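Local coordinates for protein translation initiation factor eIF2B subunit delta (Schizosaccharomyces pombe, PDB 5B04) that forms part of the eIF2B complex, which catalyses the exchange of GDP for GTP on the gamma subunit of initiation factor eIF2, at residues I146-K151 against A199-T204; H142-R147 against F171-Q176; N161-D166 against I209-A214; N393-G398 against L428-D433. One frame throughout, in Å; residues are numbered along the deposited sequence.

Contact 1 of 4, residues I146-K151 against A199-T204; sequences IRLGLK and AYLVST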
loop_
_atom_site.group_PDB
_atom_site.type_symbol
_atom_site.label_atom_id
_atom_site.label_comp_id
_atom_site.label_asym_id
_atom_site.label_seq_id
_atom_site.Cartn_x
_atom_site.Cartn_y
_atom_site.Cartn_z
ATOM N N ILE G 146 -43.725 1.805 12.465
ATOM C CA ILE G 146 -43.334 0.651 13.270
ATOM C C ILE G 146 -43.091 -0.586 12.409
ATOM O O ILE G 146 -42.055 -1.241 12.528
ATOM C CB ILE G 146 -44.402 0.313 14.328
ATOM C CG1 ILE G 146 -44.613 1.496 15.273
ATOM C CG2 ILE G 146 -44.005 -0.928 15.110
ATOM C CD1 ILE G 146 -45.672 1.253 16.326
ATOM N N ARG G 147 -44.053 -0.897 11.545
ATOM C CA ARG G 147 -43.958 -2.064 10.674
ATOM C C ARG G 147 -42.783 -1.935 9.713
ATOM O O ARG G 147 -42.153 -2.930 9.350
ATOM C CB ARG G 147 -45.259 -2.261 9.896
ATOM C CG ARG G 147 -46.509 -2.180 10.756
ATOM C CD ARG G 147 -47.737 -2.669 10.006
ATOM N NE ARG G 147 -48.927 -2.655 10.851
ATOM C CZ ARG G 147 -49.770 -3.675 10.972
ATOM N NH1 ARG G 147 -49.554 -4.800 10.303
ATOM N NH2 ARG G 147 -50.829 -3.573 11.764
ATOM N N LEU G 148 -42.493 -0.705 9.304
ATOM C CA LEU G 148 -41.345 -0.438 8.448
ATOM C C LEU G 148 -40.054 -0.675 9.222
ATOM O O LEU G 148 -39.072 -1.171 8.672
ATOM C CB LEU G 148 -41.388 0.993 7.912
ATOM C CG LEU G 148 -40.333 1.349 6.862
ATOM C CD1 LEU G 148 -40.595 0.596 5.565
ATOM C CD2 LEU G 148 -40.295 2.851 6.620
ATOM N N GLY G 149 -40.069 -0.320 10.502
ATOM C CA GLY G 149 -38.922 -0.524 11.368
ATOM C C GLY G 149 -38.613 -1.995 11.556
ATOM O O GLY G 149 -37.450 -2.391 11.624
ATOM N N LEU G 150 -39.662 -2.807 11.639
ATOM C CA LEU G 150 -39.499 -4.249 11.774
ATOM C C LEU G 150 -38.935 -4.860 10.495
ATOM O O LEU G 150 -38.009 -5.666 10.542
ATOM C CB LEU G 150 -40.831 -4.914 12.126
ATOM C CG LEU G 150 -41.440 -4.577 13.487
ATOM C CD1 LEU G 150 -42.729 -5.353 13.693
ATOM C CD2 LEU G 150 -40.452 -4.867 14.607
ATOM N N LYS G 151 -39.492 -4.465 9.356
ATOM C CA LYS G 151 -39.097 -5.035 8.073
ATOM C C LYS G 151 -37.692 -4.604 7.665
ATOM O O LYS G 151 -36.958 -5.370 7.039
ATOM C CB LYS G 151 -40.099 -4.648 6.986
ATOM C CG LYS G 151 -40.799 -5.842 6.369
ATOM C CD LYS G 151 -41.512 -5.480 5.079
ATOM C CE LYS G 151 -42.278 -4.178 5.196
ATOM N NZ LYS G 151 -43.037 -3.904 3.947
ATOM N N ALA G 199 -35.971 9.029 13.873
ATOM C CA ALA G 199 -35.105 8.624 14.977
ATOM C C ALA G 199 -35.343 7.170 15.375
ATOM O O ALA G 199 -34.408 6.453 15.729
ATOM C CB ALA G 199 -35.314 9.539 16.174
ATOM N N TYR G 200 -36.600 6.743 15.316
ATOM C CA TYR G 200 -36.951 5.362 15.613
ATOM C C TYR G 200 -36.458 4.426 14.514
ATOM O O TYR G 200 -35.932 3.350 14.793
ATOM C CB TYR G 200 -38.466 5.221 15.788
ATOM C CG TYR G 200 -38.972 3.798 15.688
ATOM C CD1 TYR G 200 -38.828 2.912 16.748
ATOM C CD2 TYR G 200 -39.604 3.345 14.536
ATOM C CE1 TYR G 200 -39.292 1.611 16.659
ATOM C CE2 TYR G 200 -40.070 2.048 14.439
ATOM C CZ TYR G 200 -39.913 1.185 15.503
ATOM O OH TYR G 200 -40.378 -0.106 15.408
ATOM N N LEU G 201 -36.627 4.850 13.266
ATOM C CA LEU G 201 -36.249 4.036 12.115
ATOM C C LEU G 201 -34.741 3.822 12.022
ATOM O O LEU G 201 -34.285 2.742 11.647
ATOM C CB LEU G 201 -36.762 4.676 10.823
ATOM C CG LEU G 201 -38.264 4.556 10.568
ATOM C CD1 LEU G 201 -38.655 5.308 9.310
ATOM C CD2 LEU G 201 -38.673 3.095 10.469
ATOM N N VAL G 202 -33.971 4.849 12.366
ATOM C CA VAL G 202 -32.518 4.761 12.287
ATOM C C VAL G 202 -31.970 3.903 13.426
ATOM O O VAL G 202 -30.829 3.444 13.379
ATOM C CB VAL G 202 -31.861 6.162 12.319
ATOM C CG1 VAL G 202 -31.821 6.707 13.739
ATOM C CG2 VAL G 202 -30.459 6.112 11.724
ATOM N N SER G 203 -32.795 3.677 14.445
ATOM C CA SER G 203 -32.403 2.845 15.576
ATOM C C SER G 203 -32.653 1.371 15.278
ATOM O O SER G 203 -32.052 0.493 15.897
ATOM C CB SER G 203 -33.152 3.264 16.842
ATOM O OG SER G 203 -34.544 3.033 16.715
ATOM N N THR G 204 -33.546 1.105 14.330
ATOM C CA THR G 204 -33.805 -0.260 13.884
ATOM C C THR G 204 -32.768 -0.662 12.843
ATOM O O THR G 204 -32.306 -1.803 12.814
ATOM C CB THR G 204 -35.218 -0.415 13.292
ATOM O OG1 THR G 204 -35.302 0.292 12.048
ATOM C CG2 THR G 204 -36.265 0.125 14.256
#
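Y200 and L201 reach I146 and G149 through different first torsions: Y200 has CG anti to its backbone N (chi1 163°), whereas L201 has CG anti to its carbonyl carbon (chi1 -74°). The tyrosine lies across I146 at about a right angle, with CE2 3.7 Å from I146 CA and its hydroxyl against the carbonyl oxygen and CG2 of the same residue. L201 uses both methyl groups. CD2 sits 3.7 Å from G149 N, and CD1 meets L148 CD2 at 4.0 Å, again nearly perpendicular. A side chain at G149 would run into the Y200 ring at CE2; its absence lets the CA atoms of G149 and L201 approach to 5.3 Å. T204 covers the carbonyl end of this glycine, CB lying 3.4 Å from G149 O. Its CG2 stands 4.0 Å above one face of the Y200 ring, toward the rim, and OG1 donates to L201 O over 2.7 Å. An alanine in place of T204 would probably leave that ring face without its methyl neighbour and L201 O without the hydroxyl bond. V145, I141 and L167 add apolar cover, and R147 makes a salt bridge with E38 of the gamma subunit. The axes of 146-151 and 199-204 approach to 8.9 Å with directions 17° apart, a near-parallel helix pair meeting at a glycine, part of the N-terminal helical domain of the eIF2B alpha/beta/delta family.

Contact 2 of 4, residues H142-R147 against F171-Q176; sequences HPAVIR and FKIVIQ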
loop_
_atom_site.group_PDB
_atom_site.type_symbol
_atom_site.label_atom_id
_atom_site.label_comp_id
_atom_site.label_asym_id
_atom_site.label_seq_id
_atom_site.Cartn_x
_atom_site.Cartn_y
_atom_site.Cartn_z
ATOM N N HIS G 142 -45.842 6.340 14.613
ATOM C CA HIS G 142 -46.955 5.897 13.780
ATOM C C HIS G 142 -46.844 4.403 13.475
ATOM O O HIS G 142 -45.741 3.890 13.293
ATOM C CB HIS G 142 -46.997 6.711 12.481
ATOM C CG HIS G 142 -48.236 6.500 11.667
ATOM N ND1 HIS G 142 -48.401 5.416 10.833
ATOM C CD2 HIS G 142 -49.367 7.233 11.559
ATOM C CE1 HIS G 142 -49.582 5.488 10.248
ATOM N NE2 HIS G 142 -50.189 6.584 10.669
ATOM N N PRO G 143 -47.989 3.698 13.443
ATOM C CA PRO G 143 -48.045 2.265 13.127
ATOM C C PRO G 143 -47.289 1.883 11.855
ATOM O O PRO G 143 -46.516 0.926 11.871
ATOM C CB PRO G 143 -49.543 2.010 12.959
ATOM C CG PRO G 143 -50.176 2.985 13.880
ATOM C CD PRO G 143 -49.309 4.219 13.844
ATOM N N ALA G 144 -47.514 2.623 10.773
ATOM C CA ALA G 144 -46.848 2.351 9.503
ATOM C C ALA G 144 -45.334 2.478 9.633
ATOM O O ALA G 144 -44.583 1.786 8.945
ATOM C CB ALA G 144 -47.368 3.285 8.421
ATOM N N VAL G 145 -44.893 3.366 10.517
ATOM C CA VAL G 145 -43.471 3.537 10.789
ATOM C C VAL G 145 -42.926 2.325 11.539
ATOM O O VAL G 145 -41.812 1.868 11.277
ATOM C CB VAL G 145 -43.201 4.817 11.607
ATOM C CG1 VAL G 145 -41.718 4.960 11.914
ATOM C CG2 VAL G 145 -43.710 6.035 10.861
ATOM N N ILE G 146 -43.725 1.805 12.465
ATOM C CA ILE G 146 -43.334 0.651 13.270
ATOM C C ILE G 146 -43.091 -0.586 12.409
ATOM O O ILE G 146 -42.055 -1.241 12.528
ATOM C CB ILE G 146 -44.402 0.313 14.328
ATOM C CG1 ILE G 146 -44.613 1.496 15.273
ATOM C CG2 ILE G 146 -44.005 -0.928 15.110
ATOM C CD1 ILE G 146 -45.672 1.253 16.326
ATOM N N ARG G 147 -44.053 -0.897 11.545
ATOM C CA ARG G 147 -43.958 -2.064 10.674
ATOM C C ARG G 147 -42.783 -1.935 9.713
ATOM O O ARG G 147 -42.153 -2.930 9.350
ATOM C CB ARG G 147 -45.259 -2.261 9.896
ATOM C CG ARG G 147 -46.509 -2.180 10.756
ATOM C CD ARG G 147 -47.737 -2.669 10.006
ATOM N NE ARG G 147 -48.927 -2.655 10.851
ATOM C CZ ARG G 147 -49.770 -3.675 10.972
ATOM N NH1 ARG G 147 -49.554 -4.800 10.303
ATOM N NH2 ARG G 147 -50.829 -3.573 11.764
ATOM N N PHE G 171 -44.292 7.770 4.886
ATOM C CA PHE G 171 -44.315 9.142 5.383
ATOM C C PHE G 171 -45.527 9.919 4.881
ATOM O O PHE G 171 -45.951 10.888 5.511
ATOM C CB PHE G 171 -43.027 9.873 5.000
ATOM C CG PHE G 171 -41.873 9.581 5.917
ATOM C CD1 PHE G 171 -42.075 8.907 7.110
ATOM C CD2 PHE G 171 -40.590 9.987 5.591
ATOM C CE1 PHE G 171 -41.017 8.637 7.958
ATOM C CE2 PHE G 171 -39.528 9.722 6.437
ATOM C CZ PHE G 171 -39.743 9.046 7.622
ATOM N N LYS G 172 -46.083 9.502 3.747
ATOM C CA LYS G 172 -47.325 10.097 3.271
ATOM C C LYS G 172 -48.451 9.721 4.219
ATOM O O LYS G 172 -49.235 10.573 4.629
ATOM C CB LYS G 172 -47.656 9.649 1.847
ATOM C CG LYS G 172 -46.492 9.736 0.880
ATOM C CD LYS G 172 -46.960 9.767 -0.569
ATOM C CE LYS G 172 -48.236 8.979 -0.787
ATOM N NZ LYS G 172 -48.635 8.999 -2.221
ATOM N N ILE G 173 -48.514 8.438 4.565
ATOM C CA ILE G 173 -49.458 7.943 5.559
ATOM C C ILE G 173 -49.263 8.683 6.877
ATOM O O ILE G 173 -50.229 9.036 7.554
ATOM C CB ILE G 173 -49.296 6.424 5.792
ATOM C CG1 ILE G 173 -49.543 5.649 4.496
ATOM C CG2 ILE G 173 -50.233 5.944 6.890
ATOM C CD1 ILE G 173 -51.004 5.356 4.221
ATOM N N VAL G 174 -48.002 8.921 7.227
ATOM C CA VAL G 174 -47.665 9.676 8.425
ATOM C C VAL G 174 -48.272 11.073 8.373
ATOM O O VAL G 174 -49.003 11.471 9.276
ATOM C CB VAL G 174 -46.140 9.795 8.612
ATOM C CG1 VAL G 174 -45.811 10.797 9.710
ATOM C CG2 VAL G 174 -45.538 8.438 8.923
ATOM N N ILE G 175 -47.976 11.801 7.301
ATOM C CA ILE G 175 -48.470 13.163 7.131
ATOM C C ILE G 175 -49.987 13.187 6.927
ATOM O O ILE G 175 -50.675 14.078 7.430
ATOM C CB ILE G 175 -47.762 13.867 5.948
ATOM C CG1 ILE G 175 -46.304 14.161 6.309
ATOM C CG2 ILE G 175 -48.467 15.159 5.572
ATOM C CD1 ILE G 175 -45.507 14.791 5.189
ATOM N N GLN G 176 -50.508 12.195 6.208
ATOM C CA GLN G 176 -51.947 12.106 5.965
ATOM C C GLN G 176 -52.725 11.932 7.268
ATOM O O GLN G 176 -53.749 12.583 7.479
ATOM C CB GLN G 176 -52.266 10.950 5.012
ATOM C CG GLN G 176 -53.743 10.795 4.689
ATOM C CD GLN G 176 -54.269 11.913 3.809
ATOM O OE1 GLN G 176 -54.535 13.018 4.280
ATOM N NE2 GLN G 176 -54.422 11.627 2.521
#
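H142 is the N-cap of helix 143-154, and its imidazole also packs against helix 160-177 through I173 and V174. I173 CG2 is the methyl nearest the ring, 3.5 Å from H142 CE1, the two side chains crossing at about a right angle. The approach to the ring is oblique, while V174 CA lies over one of its faces. The same I173 CG2 also touches A144 CB at 4.2 Å, so one methyl touches both the cap residue and A144 of the first turn. Deeper in the interface V145 CG2 meets V174 CG2 at 3.6 Å. In both valines CG2 is anti to the carbonyl carbon, and these are the branches that converge.

The next shell holds the imidazole in place. NE2 is hydrogen-bonded to OD2 of D177, at the end of the facing helix, while the backbone N of H142 is bonded to OE1 of Q197 on helix 186-204. The H142 carbonyl oxygen accepts from I146 N at 3.0 Å, a first-turn helical bond. T170 packs on both A144 and V145, and Y200 and L201 press on V145 as well, so three helices of the N-terminal helical domain meet round this helix start. P36 of the gamma subunit packs on H142.

The capping bond itself runs from A144 N to H142 ND1, 2.9 Å long with an angle of 146° at the hydrogen and the donor 21° out of the ring plane; ND1 as acceptor is consistent with a proton on NE2, the nitrogen paired with D177 OD2.

Contact 3 of 4, residues N161-D166 against I209-A214; sequences NQRCID and ISMGNA. With PO4 (phosphate ion), chain O.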
loop_
_atom_site.group_PDB
_atom_site.type_symbol
_atom_site.label_atom_id
_atom_site.label_comp_id
_atom_site.label_asym_id
_atom_site.label_seq_id
_atom_site.Cartn_x
_atom_site.Cartn_y
_atom_site.Cartn_z
ATOM N N ASN G 161 -33.157 0.973 -3.078
ATOM C CA ASN G 161 -34.207 1.462 -3.966
ATOM C C ASN G 161 -35.599 1.276 -3.374
ATOM O O ASN G 161 -36.387 2.220 -3.311
ATOM C CB ASN G 161 -34.125 0.767 -5.326
ATOM C CG ASN G 161 -33.723 1.713 -6.441
ATOM O OD1 ASN G 161 -34.030 2.905 -6.399
ATOM N ND2 ASN G 161 -33.036 1.185 -7.447
ATOM N N GLN G 162 -35.894 0.057 -2.934
ATOM C CA GLN G 162 -37.195 -0.247 -2.352
ATOM C C GLN G 162 -37.327 0.368 -0.962
ATOM O O GLN G 162 -38.421 0.760 -0.552
ATOM C CB GLN G 162 -37.414 -1.760 -2.285
ATOM C CG GLN G 162 -38.855 -2.162 -2.026
ATOM C CD GLN G 162 -39.794 -1.689 -3.120
ATOM O OE1 GLN G 162 -39.462 -1.738 -4.304
ATOM N NE2 GLN G 162 -40.974 -1.224 -2.726
ATOM N N ARG G 163 -36.210 0.445 -0.243
ATOM C CA ARG G 163 -36.176 1.077 1.074
ATOM C C ARG G 163 -36.656 2.518 0.993
ATOM O O ARG G 163 -37.400 2.985 1.853
ATOM C CB ARG G 163 -34.763 1.031 1.665
ATOM C CG ARG G 163 -34.328 -0.349 2.116
ATOM C CD ARG G 163 -32.829 -0.456 2.327
ATOM N NE ARG G 163 -32.384 0.139 3.581
ATOM C CZ ARG G 163 -31.117 0.160 3.978
ATOM N NH1 ARG G 163 -30.176 -0.381 3.217
ATOM N NH2 ARG G 163 -30.790 0.720 5.135
ATOM N N CYS G 164 -36.227 3.214 -0.054
ATOM C CA CYS G 164 -36.580 4.613 -0.243
ATOM C C CYS G 164 -38.053 4.774 -0.606
ATOM O O CYS G 164 -38.733 5.660 -0.086
ATOM C CB CYS G 164 -35.701 5.241 -1.324
ATOM S SG CYS G 164 -35.836 7.035 -1.435
ATOM N N ILE G 165 -38.539 3.914 -1.498
ATOM C CA ILE G 165 -39.933 3.955 -1.927
ATOM C C ILE G 165 -40.880 3.721 -0.754
ATOM O O ILE G 165 -41.820 4.488 -0.541
ATOM C CB ILE G 165 -40.220 2.909 -3.022
ATOM C CG1 ILE G 165 -39.425 3.228 -4.289
ATOM C CG2 ILE G 165 -41.706 2.858 -3.336
ATOM C CD1 ILE G 165 -39.729 2.302 -5.447
ATOM N N ASP G 166 -40.625 2.658 0.004
ATOM C CA ASP G 166 -41.446 2.327 1.164
ATOM C C ASP G 166 -41.376 3.418 2.227
ATOM O O ASP G 166 -42.371 3.708 2.891
ATOM C CB ASP G 166 -41.015 0.986 1.762
ATOM C CG ASP G 166 -41.473 -0.198 0.932
ATOM O OD1 ASP G 166 -41.544 -0.065 -0.307
ATOM O OD2 ASP G 166 -41.763 -1.261 1.521
ATOM N N ILE G 209 -28.279 5.768 1.983
ATOM C CA ILE G 209 -28.029 7.053 1.336
ATOM C C ILE G 209 -29.275 7.529 0.595
ATOM O O ILE G 209 -29.655 8.698 0.685
ATOM C CB ILE G 209 -26.841 6.971 0.358
ATOM C CG1 ILE G 209 -25.527 6.837 1.129
ATOM C CG2 ILE G 209 -26.794 8.199 -0.538
ATOM C CD1 ILE G 209 -25.170 8.063 1.942
ATOM N N SER G 210 -29.914 6.610 -0.123
ATOM C CA SER G 210 -31.137 6.910 -0.858
ATOM C C SER G 210 -32.241 7.407 0.070
ATOM O O SER G 210 -33.013 8.295 -0.289
ATOM C CB SER G 210 -31.614 5.675 -1.624
ATOM O OG SER G 210 -31.801 4.574 -0.752
ATOM N N MET G 211 -32.308 6.829 1.264
ATOM C CA MET G 211 -33.296 7.237 2.254
ATOM C C MET G 211 -32.956 8.609 2.826
ATOM O O MET G 211 -33.830 9.461 2.975
ATOM C CB MET G 211 -33.390 6.202 3.377
ATOM C CG MET G 211 -33.919 4.849 2.924
ATOM S SD MET G 211 -33.675 3.546 4.147
ATOM C CE MET G 211 -34.821 4.056 5.425
ATOM N N GLY G 212 -31.679 8.817 3.135
ATOM C CA GLY G 212 -31.222 10.076 3.694
ATOM C C GLY G 212 -31.406 11.243 2.745
ATOM O O GLY G 212 -31.713 12.358 3.168
ATOM N N ASN G 213 -31.219 10.987 1.454
ATOM C CA ASN G 213 -31.389 12.016 0.437
ATOM C C ASN G 213 -32.857 12.361 0.219
ATOM O O ASN G 213 -33.199 13.508 -0.068
ATOM C CB ASN G 213 -30.749 11.573 -0.879
ATOM C CG ASN G 213 -29.236 11.546 -0.810
ATOM O OD1 ASN G 213 -28.646 11.794 0.243
ATOM N ND2 ASN G 213 -28.596 11.242 -1.934
ATOM N N ALA G 214 -33.723 11.362 0.356
ATOM C CA ALA G 214 -35.161 11.580 0.257
ATOM C C ALA G 214 -35.669 12.290 1.506
ATOM O O ALA G 214 -36.714 12.941 1.486
ATOM C CB ALA G 214 -35.890 10.265 0.057
HETATM P P PO4 O . -30.710 -2.146 -5.244
HETATM O O1 PO4 O . -30.111 -2.233 -6.628
HETATM O O2 PO4 O . -29.942 -3.050 -4.309
HETATM O O3 PO4 O . -30.630 -0.721 -4.749
HETATM O O4 PO4 O . -32.154 -2.582 -5.290
#
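Two helices of the N-terminal helical domain, 160-177 and 209-224, come together where C164 meets S210, M211 and A214. The axes of 161-166 and 209-214 approach to 8.4 Å, with directions 30° apart; C164 CA lies 4.9 Å from M211 CA. The thiol sulphur of C164, anti to its backbone N (chi1 -169°), lies 3.6 Å from A214 CB and 3.3 Å from S210 O. On the other flank M211 SD touches R163 twice, 3.7 Å from NE and from CB, the side chains crossing at about a right angle. Replacing M211 by an alanine would probably open a gap beside R163 and L152 and free the arginine to turn. S210 OG is bonded to S208 OG and to S160 O, tying one helix start to the other. Near this end a phosphate, probably from the crystallisation liquor, receives a weak bond of 3.5 Å from N161 N to its O3 and is also hydrogen-bonded to S160 OG and S277 OG. R163 NH1 probably hydrogen-bonds to Y432 OH and makes a long, weak ion pair with a second phosphate. The helix start would probably favour the first anion, the arginine the second.

Contact 4 of 4, residues N393-G398 against L428-D433; sequences NELAPG and LSLKYD. With PO4 (phosphate ion), chain P.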
loop_
_atom_site.group_PDB
_atom_site.type_symbol
_atom_site.label_atom_id
_atom_site.label_comp_id
_atom_site.label_asym_id
_atom_site.label_seq_id
_atom_site.Cartn_x
_atom_site.Cartn_y
_atom_site.Cartn_z
ATOM N N ASN G 393 -19.562 2.403 7.013
ATOM C CA ASN G 393 -20.072 1.088 6.654
ATOM C C ASN G 393 -21.205 0.678 7.588
ATOM O O ASN G 393 -21.589 1.436 8.479
ATOM C CB ASN G 393 -18.948 0.049 6.686
ATOM C CG ASN G 393 -19.169 -1.079 5.696
ATOM O OD1 ASN G 393 -20.282 -1.582 5.548
ATOM N ND2 ASN G 393 -18.105 -1.480 5.010
ATOM N N GLU G 394 -21.741 -0.520 7.380
ATOM C CA GLU G 394 -22.834 -1.015 8.207
ATOM C C GLU G 394 -22.547 -2.424 8.706
ATOM O O GLU G 394 -22.350 -3.347 7.914
ATOM C CB GLU G 394 -24.150 -0.987 7.429
ATOM C CG GLU G 394 -25.372 -1.329 8.265
ATOM C CD GLU G 394 -26.655 -1.313 7.458
ATOM O OE1 GLU G 394 -26.735 -0.540 6.481
ATOM O OE2 GLU G 394 -27.583 -2.075 7.801
ATOM N N LEU G 395 -22.523 -2.585 10.024
ATOM C CA LEU G 395 -22.241 -3.879 10.629
ATOM C C LEU G 395 -23.417 -4.838 10.512
ATOM O O LEU G 395 -24.556 -4.485 10.816
ATOM C CB LEU G 395 -21.864 -3.713 12.103
ATOM C CG LEU G 395 -20.475 -3.141 12.381
ATOM C CD1 LEU G 395 -20.172 -3.167 13.871
ATOM C CD2 LEU G 395 -19.432 -3.914 11.604
ATOM N N ALA G 396 -23.126 -6.053 10.063
ATOM C CA ALA G 396 -24.106 -7.129 10.059
ATOM C C ALA G 396 -23.837 -8.039 11.253
ATOM O O ALA G 396 -22.686 -8.184 11.667
ATOM C CB ALA G 396 -24.045 -7.910 8.754
ATOM N N PRO G 397 -24.898 -8.639 11.821
ATOM C CA PRO G 397 -24.779 -9.545 12.969
ATOM C C PRO G 397 -23.699 -10.607 12.778
ATOM O O PRO G 397 -23.689 -11.303 11.762
ATOM C CB PRO G 397 -26.164 -10.186 13.047
ATOM C CG PRO G 397 -27.075 -9.139 12.516
ATOM C CD PRO G 397 -26.306 -8.438 11.427
ATOM N N GLY G 398 -22.796 -10.717 13.747
ATOM C CA GLY G 398 -21.692 -11.655 13.663
ATOM C C GLY G 398 -22.143 -13.101 13.701
ATOM O O GLY G 398 -21.435 -13.993 13.235
ATOM N N LEU G 428 -17.119 -11.104 12.115
ATOM C CA LEU G 428 -17.405 -9.819 11.494
ATOM C C LEU G 428 -17.821 -9.915 10.031
ATOM O O LEU G 428 -17.176 -10.591 9.230
ATOM C CB LEU G 428 -16.185 -8.909 11.600
ATOM C CG LEU G 428 -16.428 -7.508 11.047
ATOM C CD1 LEU G 428 -17.207 -6.677 12.049
ATOM C CD2 LEU G 428 -15.125 -6.845 10.680
ATOM N N SER G 429 -18.897 -9.215 9.690
ATOM C CA SER G 429 -19.333 -9.112 8.306
ATOM C C SER G 429 -19.799 -7.695 7.993
ATOM O O SER G 429 -20.829 -7.245 8.494
ATOM C CB SER G 429 -20.454 -10.113 8.016
ATOM O OG SER G 429 -20.808 -10.094 6.644
ATOM N N LEU G 430 -19.027 -6.989 7.172
ATOM C CA LEU G 430 -19.428 -5.672 6.698
ATOM C C LEU G 430 -20.450 -5.831 5.583
ATOM O O LEU G 430 -20.406 -6.804 4.830
ATOM C CB LEU G 430 -18.222 -4.873 6.203
ATOM C CG LEU G 430 -17.071 -4.655 7.186
ATOM C CD1 LEU G 430 -15.999 -3.780 6.557
ATOM C CD2 LEU G 430 -17.575 -4.043 8.480
ATOM N N LYS G 431 -21.373 -4.883 5.479
ATOM C CA LYS G 431 -22.400 -4.952 4.448
ATOM C C LYS G 431 -21.960 -4.268 3.162
ATOM O O LYS G 431 -22.385 -4.654 2.073
ATOM C CB LYS G 431 -23.707 -4.328 4.943
ATOM C CG LYS G 431 -24.448 -5.166 5.969
ATOM C CD LYS G 431 -25.954 -5.069 5.771
ATOM C CE LYS G 431 -26.697 -6.006 6.710
ATOM N NZ LYS G 431 -28.160 -6.032 6.432
ATOM N N TYR G 432 -21.103 -3.259 3.283
ATOM C CA TYR G 432 -20.791 -2.417 2.135
ATOM C C TYR G 432 -19.308 -2.351 1.787
ATOM O O TYR G 432 -18.469 -2.963 2.447
ATOM C CB TYR G 432 -21.339 -1.013 2.370
ATOM C CG TYR G 432 -22.843 -1.003 2.505
ATOM C CD1 TYR G 432 -23.657 -1.170 1.393
ATOM C CD2 TYR G 432 -23.448 -0.849 3.745
ATOM C CE1 TYR G 432 -25.033 -1.173 1.510
ATOM C CE2 TYR G 432 -24.823 -0.850 3.872
ATOM C CZ TYR G 432 -25.611 -1.012 2.751
ATOM O OH TYR G 432 -26.981 -1.013 2.872
ATOM N N ASP G 433 -19.004 -1.588 0.741
ATOM C CA ASP G 433 -17.716 -1.685 0.071
ATOM C C ASP G 433 -17.471 -0.491 -0.848
ATOM O O ASP G 433 -18.314 -0.158 -1.681
ATOM C CB ASP G 433 -17.669 -2.985 -0.728
ATOM C CG ASP G 433 -16.276 -3.368 -1.151
ATOM O OD1 ASP G 433 -15.303 -2.827 -0.586
ATOM O OD2 ASP G 433 -16.162 -4.235 -2.041
HETATM P P PO4 P . -28.295 -1.813 -0.797
HETATM O O1 PO4 P . -26.983 -1.866 -1.542
HETATM O O2 PO4 P . -28.232 -0.739 0.264
HETATM O O3 PO4 P . -29.408 -1.495 -1.767
HETATM O O4 PO4 P . -28.563 -3.148 -0.144
#
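N393 OD1 accepts two backbone N-H groups, E394 N of its own segment at 2.6 Å and Y432 N of the facing strand at 2.9 Å, both in its carbonyl plane and on a lone pair. Within this chain 395-396 is an outermost strand of a four-stranded antiparallel sheet, loosely paired with 425-435. N393 has CG anti to the backbone N (chi1 -150°), which sets CG toward the Y432 backbone. On the other side of the amide, N393 ND2 donates to Y432 O at 3.0 Å, from 67° above that carbonyl plane, and also bonds to S389 O. The asparagine side chain thus binds both backbone polar groups of Y432. Further along, K431 N donates to E394 O at 3.0 Å, close to the line of the carbonyl. L395 and L430 form an antiparallel non-hydrogen-bonded pair; L395 CD2 touches L430 CD2 at 3.6 Å and also reaches L428 CD1. L428 in turn pairs in a parallel ladder with a strand of the beta subunit, so the sheet continues into that chain.

E394 extends past the edge of the Y432 ring, with OE1 3.2 Å from CE2 and the carboxylate turned 51° from the ring plane. Its OE2 forms a salt bridge with R205, while K431 NZ stays 4.2 Å from OE2, beyond salt-bridge range. H344 stacks on the tyrosine, whose OH donates to O2 of a phosphate, probably from the crystallisation liquor, at 2.9 Å.

Overall arrangement
Contacts 1 and 2 share I146 and R147 on helix 143-154, and their centres lie 11 Å apart: L201 CD2 is 3.5 Å from V145 O, and L201 CD1 is 4.2 Å from F171 CZ. Contact 3 returns to helix 160-177, nearer its start, 15 Å from contact 2 between centres; it meets contact 1 where L148 CD1 lies 3.8 Å from D166 CB. Contact 4 belongs to the sheet region, about 28 Å from contact 2 between centres. It joins the helical group through a probable hydrogen bond from R163 NH1 to Y432 OH, 3.3 Å. Contacts 3 and 4 each have a phosphate, and S160 bonds to both ions.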